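Phosphonomutase (Burkholderia cenocepacia J2315, PDB 4MG4) is a TIM-barrel protein of the phosphoenolpyruvate phosphomutase family, with eight parallel strands closed into a barrel. Local coordinates at residues A16-H22 against V153-I157. Numbering follows the deposited sequence.
Sequences AIFRSLH and VDYFI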
# COMPACT_ATOMS: atom_id res chain seq x y z
N ALA A 16 -16.22 -17.40 -14.52
CA ALA A 16 -17.63 -17.39 -14.96
C ALA A 16 -18.43 -16.30 -14.24
O ALA A 16 -19.24 -15.61 -14.87
CB ALA A 16 -18.28 -18.78 -14.76
N ILE A 17 -18.21 -16.16 -12.93
CA ILE A 17 -18.89 -15.14 -12.12
C ILE A 17 -18.52 -13.76 -12.69
O ILE A 17 -19.37 -12.94 -12.98
CB ILE A 17 -18.51 -15.24 -10.63
CG1 ILE A 17 -19.10 -16.52 -10.01
CG2 ILE A 17 -18.95 -14.00 -9.85
CD1 ILE A 17 -18.61 -16.85 -8.60
N PHE A 18 -17.23 -13.52 -12.85
CA PHE A 18 -16.76 -12.23 -13.40
C PHE A 18 -17.39 -11.90 -14.77
O PHE A 18 -17.93 -10.82 -14.98
CB PHE A 18 -15.24 -12.22 -13.48
CG PHE A 18 -14.64 -10.88 -13.84
CD1 PHE A 18 -14.65 -9.82 -12.92
CD2 PHE A 18 -14.08 -10.68 -15.05
CE1 PHE A 18 -14.05 -8.63 -13.23
CE2 PHE A 18 -13.46 -9.47 -15.38
CZ PHE A 18 -13.46 -8.43 -14.46
N ARG A 19 -17.37 -12.85 -15.67
CA ARG A 19 -17.99 -12.66 -16.99
C ARG A 19 -19.48 -12.29 -16.88
O ARG A 19 -19.96 -11.37 -17.57
CB ARG A 19 -17.80 -13.96 -17.80
CG ARG A 19 -18.29 -13.83 -19.23
CD ARG A 19 -18.10 -15.11 -20.02
NE ARG A 19 -16.70 -15.43 -20.09
CZ ARG A 19 -15.82 -14.88 -20.91
NH1 ARG A 19 -16.16 -13.98 -21.79
NH2 ARG A 19 -14.52 -15.23 -20.83
N SER A 20 -20.20 -13.02 -16.02
CA SER A 20 -21.65 -12.84 -15.82
C SER A 20 -22.05 -11.46 -15.28
O SER A 20 -23.19 -11.01 -15.43
CB SER A 20 -22.21 -13.95 -14.94
OG SER A 20 -22.00 -13.69 -13.55
N LEU A 21 -21.10 -10.80 -14.65
CA LEU A 21 -21.35 -9.48 -14.09
C LEU A 21 -21.29 -8.34 -15.10
O LEU A 21 -21.67 -7.20 -14.77
CB LEU A 21 -20.37 -9.21 -12.91
CG LEU A 21 -20.62 -10.06 -11.64
CD1 LEU A 21 -19.41 -9.95 -10.75
CD2 LEU A 21 -21.92 -9.59 -11.00
N HIS A 22 -20.83 -8.63 -16.29
CA HIS A 22 -20.84 -7.64 -17.36
C HIS A 22 -22.19 -7.60 -18.02
O HIS A 22 -22.47 -8.40 -18.90
CB HIS A 22 -19.75 -7.96 -18.41
CG HIS A 22 -18.35 -7.83 -17.87
ND1 HIS A 22 -17.79 -8.75 -17.02
CD2 HIS A 22 -17.37 -6.93 -18.14
CE1 HIS A 22 -16.57 -8.39 -16.72
NE2 HIS A 22 -16.26 -7.30 -17.40
N VAL A 153 -8.95 -21.99 -19.32
CA VAL A 153 -9.62 -21.19 -18.31
C VAL A 153 -10.65 -20.22 -18.91
O VAL A 153 -10.49 -19.78 -20.06
CB VAL A 153 -8.62 -20.37 -17.47
CG1 VAL A 153 -7.77 -21.28 -16.57
CG2 VAL A 153 -7.75 -19.48 -18.31
N ASP A 154 -11.64 -19.87 -18.10
CA ASP A 154 -12.68 -18.85 -18.43
C ASP A 154 -12.07 -17.50 -18.00
O ASP A 154 -11.95 -17.20 -16.80
CB ASP A 154 -13.93 -19.17 -17.65
CG ASP A 154 -15.14 -18.39 -18.09
OD1 ASP A 154 -14.99 -17.38 -18.78
OD2 ASP A 154 -16.27 -18.83 -17.72
N TYR A 155 -11.61 -16.74 -18.99
CA TYR A 155 -10.74 -15.58 -18.75
C TYR A 155 -11.19 -14.42 -19.60
O TYR A 155 -11.41 -14.58 -20.81
CB TYR A 155 -9.31 -15.92 -19.13
CG TYR A 155 -8.24 -14.88 -18.83
CD1 TYR A 155 -7.56 -14.86 -17.63
CD2 TYR A 155 -7.89 -13.93 -19.76
CE1 TYR A 155 -6.53 -13.92 -17.39
CE2 TYR A 155 -6.85 -13.03 -19.56
CZ TYR A 155 -6.18 -13.01 -18.35
OH TYR A 155 -5.15 -12.13 -18.09
N PHE A 156 -11.38 -13.28 -18.96
CA PHE A 156 -12.00 -12.11 -19.60
C PHE A 156 -10.92 -11.11 -20.04
O PHE A 156 -10.26 -10.43 -19.21
CB PHE A 156 -13.00 -11.50 -18.64
CG PHE A 156 -13.95 -10.51 -19.26
CD1 PHE A 156 -13.52 -9.21 -19.57
CD2 PHE A 156 -15.26 -10.85 -19.49
CE1 PHE A 156 -14.39 -8.29 -20.15
CE2 PHE A 156 -16.12 -9.92 -20.08
CZ PHE A 156 -15.69 -8.67 -20.42
N ILE A 157 -10.77 -10.96 -21.35
CA ILE A 157 -9.85 -9.97 -21.94
C ILE A 157 -10.62 -8.70 -22.22
O ILE A 157 -11.45 -8.66 -23.12
CB ILE A 157 -9.15 -10.50 -23.23
CG1 ILE A 157 -8.32 -11.76 -22.88
CG2 ILE A 157 -8.25 -9.44 -23.83
CD1 ILE A 157 -7.78 -12.48 -24.11
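At Asp-154, just ahead of the strand, a carboxylate reaches the N-terminal helix and forms a salt bridge with Arg-19: OD1 accepts from NE of Arg-19 at 2.9 Å and from its NH2 at 3.0 Å. OD2 packs 3.6 Å from CB of Ala-16, one helical turn earlier. The CA-to-CB bond of Tyr-155 points away from the helix; its ring packs on helix 101-113 and its OH is hydrogen-bonded with Ser-111 OG, but its carbonyl O receives a weak hydrogen bond from Arg-19 NH2 (3.2 Å). Phe-156 turns back toward the helix end, completing an aromatic cluster. His-22 lies against it in an offset stack, centroids 3.8 Å apart and planes 16° from parallel, while Phe-18 presents its edge to the Phe-156 face in an offset edge-to-face pair (centroids 5.7 Å apart). A hydrogen bond from His-22 ND1 to Phe-18 O (2.9 Å) probably helps to hold the imidazole. Helix 11-20 closes the N-terminal end of the TIM barrel, packing against the start of strand 156-160: Arg-19 also bridges to Asp-193 ahead of strand 194-196, His-22 NE2 is hydrogen-bonded with Arg-238 NH1 of strand 238-240, and Phe-18 packs on Leu-28 of strand 28-33.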